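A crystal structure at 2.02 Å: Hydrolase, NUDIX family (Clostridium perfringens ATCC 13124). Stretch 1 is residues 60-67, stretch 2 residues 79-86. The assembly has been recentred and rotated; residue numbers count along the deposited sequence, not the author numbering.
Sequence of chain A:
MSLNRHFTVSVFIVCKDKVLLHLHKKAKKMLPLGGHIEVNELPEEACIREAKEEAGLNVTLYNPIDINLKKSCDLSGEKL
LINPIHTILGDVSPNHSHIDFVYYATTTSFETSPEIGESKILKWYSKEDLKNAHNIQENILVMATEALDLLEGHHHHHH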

ATOM      1  N   THR A  60     -10.798 -12.036  -8.428  1.00 23.34           N
ATOM      2  CA  THR A  60     -10.975 -12.064  -6.984  1.00 22.99           C
ATOM      3  C   THR A  60      -9.631 -11.700  -6.368  1.00 23.17           C
ATOM      4  O   THR A  60      -8.698 -12.502  -6.361  1.00 21.85           O
ATOM      5  CB  THR A  60     -11.410 -13.451  -6.490  1.00 23.90           C
ATOM      6  OG1 THR A  60     -12.763 -13.690  -6.896  1.00 24.30           O
ATOM      7  CG2 THR A  60     -11.318 -13.538  -4.964  1.00 24.65           C
ATOM      8  N   LEU A  61      -9.533 -10.474  -5.870  1.00 23.14           N
ATOM      9  CA  LEU A  61      -8.294 -10.004  -5.271  1.00 23.62           C
ATOM     10  C   LEU A  61      -7.990 -10.723  -3.963  1.00 22.94           C
ATOM     11  O   LEU A  61      -8.882 -10.973  -3.154  1.00 22.39           O
ATOM     12  CB  LEU A  61      -8.377  -8.500  -5.006  1.00 22.49           C
ATOM     13  CG  LEU A  61      -8.592  -7.565  -6.195  1.00 24.04           C
ATOM     14  CD1 LEU A  61      -8.834  -6.152  -5.681  1.00 24.27           C
ATOM     15  CD2 LEU A  61      -7.384  -7.595  -7.107  1.00 23.68           C
ATOM     16  N   TYR A  62      -6.722 -11.064  -3.762  1.00 22.66           N
ATOM     17  CA  TYR A  62      -6.313 -11.710  -2.526  1.00 21.11           C
ATOM     18  C   TYR A  62      -6.476 -10.629  -1.463  1.00 21.92           C
ATOM     19  O   TYR A  62      -5.901  -9.541  -1.583  1.00 21.65           O
ATOM     20  CB  TYR A  62      -4.855 -12.150  -2.623  1.00 22.39           C
ATOM     21  CG  TYR A  62      -4.272 -12.659  -1.332  1.00 21.51           C
ATOM     22  CD1 TYR A  62      -4.774 -13.810  -0.720  1.00 22.11           C
ATOM     23  CD2 TYR A  62      -3.210 -11.990  -0.721  1.00 21.80           C
ATOM     24  CE1 TYR A  62      -4.232 -14.282   0.470  1.00 24.81           C
ATOM     25  CE2 TYR A  62      -2.660 -12.455   0.468  1.00 24.89           C
ATOM     26  CZ  TYR A  62      -3.177 -13.598   1.057  1.00 25.80           C
ATOM     27  OH  TYR A  62      -2.648 -14.044   2.244  1.00 26.90           O
ATOM     28  N   ASN A  63      -7.271 -10.915  -0.436  1.00 20.48           N
ATOM     29  CA  ASN A  63      -7.519  -9.938   0.610  1.00 21.37           C
ATOM     30  C   ASN A  63      -7.670 -10.518   2.012  1.00 24.22           C
ATOM     31  O   ASN A  63      -8.787 -10.762   2.487  1.00 22.22           O
ATOM     32  CB  ASN A  63      -8.758  -9.117   0.244  1.00 22.29           C
ATOM     33  CG  ASN A  63      -9.139  -8.117   1.319  1.00 22.99           C
ATOM     34  OD1 ASN A  63      -8.299  -7.664   2.098  1.00 23.46           O
ATOM     35  ND2 ASN A  63     -10.414  -7.752   1.353  1.00 22.94           N
ATOM     36  N   PRO A  64      -6.540 -10.746   2.698  1.00 23.97           N
ATOM     37  CA  PRO A  64      -6.582 -11.293   4.056  1.00 24.76           C
ATOM     38  C   PRO A  64      -7.144 -10.210   4.964  1.00 24.29           C
ATOM     39  O   PRO A  64      -6.508  -9.177   5.183  1.00 23.55           O
ATOM     40  CB  PRO A  64      -5.119 -11.600   4.348  1.00 24.72           C
ATOM     41  CG  PRO A  64      -4.400 -10.507   3.583  1.00 25.92           C
ATOM     42  CD  PRO A  64      -5.153 -10.469   2.273  1.00 24.12           C
ATOM     43  N   ILE A  65      -8.344 -10.444   5.482  1.00 24.38           N
ATOM     44  CA  ILE A  65      -9.004  -9.469   6.339  1.00 23.78           C
ATOM     45  C   ILE A  65      -8.475  -9.467   7.767  1.00 23.32           C
ATOM     46  O   ILE A  65      -8.254 -10.519   8.360  1.00 24.34           O
ATOM     47  CB  ILE A  65     -10.532  -9.718   6.398  1.00 25.69           C
ATOM     48  CG1 ILE A  65     -11.137  -9.686   4.992  1.00 26.31           C
ATOM     49  CG2 ILE A  65     -11.195  -8.669   7.289  1.00 25.61           C
ATOM     50  CD1 ILE A  65     -11.165  -8.303   4.345  1.00 27.95           C
ATOM     51  N   ASP A  66      -8.262  -8.264   8.292  1.00 21.20           N
ATOM     52  CA  ASP A  66      -7.808  -8.044   9.662  1.00 19.99           C
ATOM     53  C   ASP A  66      -9.147  -7.685  10.306  1.00 18.69           C
ATOM     54  O   ASP A  66      -9.471  -6.507  10.452  1.00 17.66           O
ATOM     55  CB  ASP A  66      -6.858  -6.838   9.691  1.00 19.62           C
ATOM     56  CG  ASP A  66      -6.306  -6.540  11.072  1.00 18.72           C
ATOM     57  OD1 ASP A  66      -6.841  -7.056  12.077  1.00 17.57           O
ATOM     58  OD2 ASP A  66      -5.328  -5.764  11.151  1.00 18.29           O
ATOM     59  N   ILE A  67      -9.931  -8.704  10.656  1.00 18.88           N
ATOM     60  CA  ILE A  67     -11.272  -8.511  11.218  1.00 18.59           C
ATOM     61  C   ILE A  67     -11.377  -7.461  12.321  1.00 19.32           C
ATOM     62  O   ILE A  67     -12.298  -6.641  12.317  1.00 19.71           O
ATOM     63  CB  ILE A  67     -11.875  -9.871  11.724  1.00 17.40           C
ATOM     64  CG1 ILE A  67     -13.395  -9.745  11.895  1.00 21.60           C
ATOM     65  CG2 ILE A  67     -11.252 -10.278  13.053  1.00 19.47           C
ATOM     66  CD1 ILE A  67     -14.143  -9.507  10.593  1.00 18.44           C
TER
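Stretch 2 (79-86) KLLINPIH

Stretch 1 leaves a short strand at Thr60 and Leu61 and continues as an extended loop through Tyr62, Asn63, Pro64 and Ile65 to Asp66, which occupies the N-cap position directly before a helix; Ile67 already has helical backbone angles. A weak backbone hydrogen bond from Ile67 N to Ile65 O, 3.4 Å long, spans this turn. Stretch 2 begins as a strand at Lys79 and Leu80 and then runs on in a largely extended conformation through Ile82, Asn83 and Pro84. At Ile85 the backbone departs from this course, with phi/psi of -79/-40°, before His86 returns to strand geometry. The end-to-end directions of the touching parts, taken from Leu61 to Asp66 and from Leu80 to Ile85, are 121° apart, so stretch 2 passes obliquely across stretch 1 with a component running against it. The CA atoms nearest each other across the stretches are those of Asn63 and Ile82, 5.7 Å apart; farther along, Asp66 CA and Leu80 CA are separated by 8.6 Å. No direct hydrogen bond joins the two stretches, and the contact, which buries 314 Å² in total, rests mainly on van der Waals packing.

Ile82 is the centre of this packing. Its CA-to-CB bond points toward stretch 1, and with chi1 t and chi2 p its CD1 lies 2.9 Å from Tyr62 O, a very short approach for a methyl carbon and a carbonyl oxygen. The same CD1 is 3.4 Å from Asn63 OD1, while Ile82 CG2 reaches Leu61 CD1 at a looser 4.4 Å. Ile82 thus meets three consecutive residues of stretch 1 and has the largest area covered in the contact.

Two further residues extend the interface. The CA-to-CB bond of Ile85 points sideways, but the end of the side chain comes nearer to stretch 1, bringing its CD1 to 3.6 Å from Tyr62 CD2. This methyl meets the edge of the tyrosine ring, near the ring plane. Leu80 points toward stretch 1 and packs on the segment just before the helix: its CD2 is 3.8 Å from Asp66 O and 4.2 Å from Asp66 CB. Leu81, between Leu80 and Ile82, directs its CA-to-CB bond away, as expected for alternation along an extended chain.

A water molecule supplies a polar link. It donates hydrogen bonds to Asn63 OD1 at 2.9 Å and to Leu81 O at 3.1 Å, connecting the side chain of one stretch to the backbone of the other.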

ATOM      1  N   LYS A  79     -13.641   2.699   6.406  1.00 31.38           N
ATOM      2  CA  LYS A  79     -13.622   1.384   5.782  1.00 30.58           C
ATOM      3  C   LYS A  79     -12.216   0.891   5.485  1.00 27.18           C
ATOM      4  O   LYS A  79     -11.426   1.572   4.832  1.00 27.00           O
ATOM      5  CB  LYS A  79     -14.457   1.390   4.497  1.00 32.31           C
ATOM      6  CG  LYS A  79     -15.951   1.559   4.747  1.00 39.00           C
ATOM      7  CD  LYS A  79     -16.776   1.413   3.474  1.00 42.86           C
ATOM      8  CE  LYS A  79     -18.268   1.554   3.777  1.00 45.44           C
ATOM      9  NZ  LYS A  79     -19.120   1.411   2.560  1.00 46.86           N
ATOM     10  N   LEU A  80     -11.915  -0.301   5.985  1.00 23.63           N
ATOM     11  CA  LEU A  80     -10.619  -0.926   5.778  1.00 21.34           C
ATOM     12  C   LEU A  80     -10.610  -1.491   4.362  1.00 21.40           C
ATOM     13  O   LEU A  80     -11.422  -2.357   4.019  1.00 18.52           O
ATOM     14  CB  LEU A  80     -10.405  -2.050   6.794  1.00 20.38           C
ATOM     15  CG  LEU A  80      -9.067  -2.785   6.700  1.00 20.94           C
ATOM     16  CD1 LEU A  80      -7.933  -1.848   7.103  1.00 16.69           C
ATOM     17  CD2 LEU A  80      -9.095  -4.008   7.603  1.00 20.48           C
ATOM     18  N   LEU A  81      -9.692  -0.996   3.543  1.00 20.73           N
ATOM     19  CA  LEU A  81      -9.597  -1.428   2.158  1.00 19.97           C
ATOM     20  C   LEU A  81      -8.601  -2.564   1.985  1.00 20.42           C
ATOM     21  O   LEU A  81      -7.848  -2.883   2.902  1.00 18.19           O
ATOM     22  CB  LEU A  81      -9.172  -0.248   1.282  1.00 21.51           C
ATOM     23  CG  LEU A  81     -10.004   1.024   1.414  1.00 20.89           C
ATOM     24  CD1 LEU A  81      -9.382   2.123   0.561  1.00 22.50           C
ATOM     25  CD2 LEU A  81     -11.441   0.753   0.995  1.00 21.69           C
ATOM     26  N   ILE A  82      -8.605  -3.178   0.806  1.00 19.06           N
ATOM     27  CA  ILE A  82      -7.662  -4.248   0.521  1.00 21.88           C
ATOM     28  C   ILE A  82      -6.304  -3.581   0.327  1.00 20.36           C
ATOM     29  O   ILE A  82      -6.163  -2.634  -0.446  1.00 19.54           O
ATOM     30  CB  ILE A  82      -8.069  -5.055  -0.748  1.00 24.15           C
ATOM     31  CG1 ILE A  82      -6.851  -5.754  -1.349  1.00 25.08           C
ATOM     32  CG2 ILE A  82      -8.705  -4.162  -1.757  1.00 29.62           C
ATOM     33  CD1 ILE A  82      -6.279  -6.835  -0.478  1.00 32.84           C
ATOM     34  N   ASN A  83      -5.311  -4.078   1.052  1.00 20.90           N
ATOM     35  CA  ASN A  83      -3.961  -3.531   1.015  1.00 19.38           C
ATOM     36  C   ASN A  83      -3.142  -4.181  -0.108  1.00 19.22           C
ATOM     37  O   ASN A  83      -3.317  -5.357  -0.408  1.00 18.97           O
ATOM     38  CB  ASN A  83      -3.293  -3.798   2.373  1.00 20.85           C
ATOM     39  CG  ASN A  83      -2.209  -2.795   2.706  1.00 21.95           C
ATOM     40  OD1 ASN A  83      -1.120  -3.166   3.149  1.00 23.87           O
ATOM     41  ND2 ASN A  83      -2.505  -1.517   2.515  1.00 18.48           N
ATOM     42  N   PRO A  84      -2.243  -3.416  -0.753  1.00 19.51           N
ATOM     43  CA  PRO A  84      -1.434  -4.004  -1.826  1.00 19.44           C
ATOM     44  C   PRO A  84      -0.455  -5.012  -1.237  1.00 18.19           C
ATOM     45  O   PRO A  84      -0.158  -4.956  -0.047  1.00 18.41           O
ATOM     46  CB  PRO A  84      -0.715  -2.795  -2.427  1.00 19.64           C
ATOM     47  CG  PRO A  84      -0.603  -1.846  -1.264  1.00 19.10           C
ATOM     48  CD  PRO A  84      -1.967  -1.975  -0.609  1.00 18.91           C
ATOM     49  N   ILE A  85       0.030  -5.931  -2.067  1.00 17.16           N
ATOM     50  CA  ILE A  85       0.991  -6.942  -1.627  1.00 19.92           C
ATOM     51  C   ILE A  85       2.367  -6.283  -1.576  1.00 18.31           C
ATOM     52  O   ILE A  85       3.164  -6.529  -0.672  1.00 19.04           O
ATOM     53  CB  ILE A  85       1.081  -8.131  -2.623  1.00 19.62           C
ATOM     54  CG1 ILE A  85      -0.300  -8.744  -2.857  1.00 23.59           C
ATOM     55  CG2 ILE A  85       2.034  -9.189  -2.067  1.00 23.37           C
ATOM     56  CD1 ILE A  85      -0.923  -9.373  -1.630  1.00 24.60           C
ATOM     57  N   HIS A  86       2.633  -5.447  -2.570  1.00 18.02           N
ATOM     58  CA  HIS A  86       3.900  -4.734  -2.661  1.00 17.83           C
ATOM     59  C   HIS A  86       3.664  -3.342  -3.221  1.00 17.13           C
ATOM     60  O   HIS A  86       2.640  -3.082  -3.862  1.00 14.72           O
ATOM     61  CB  HIS A  86       4.868  -5.460  -3.595  1.00 16.34           C
ATOM     62  CG  HIS A  86       5.301  -6.806  -3.108  1.00 16.43           C
ATOM     63  ND1 HIS A  86       5.947  -6.991  -1.903  1.00 18.22           N
ATOM     64  CD2 HIS A  86       5.220  -8.029  -3.682  1.00 17.09           C
ATOM     65  CE1 HIS A  86       6.245  -8.269  -1.758  1.00 18.54           C
ATOM     66  NE2 HIS A  86       5.816  -8.921  -2.825  1.00 18.50           N
TER
HETATM   67  O   HOH W   1      -8.766  -5.572   4.035  1.00 17.93           O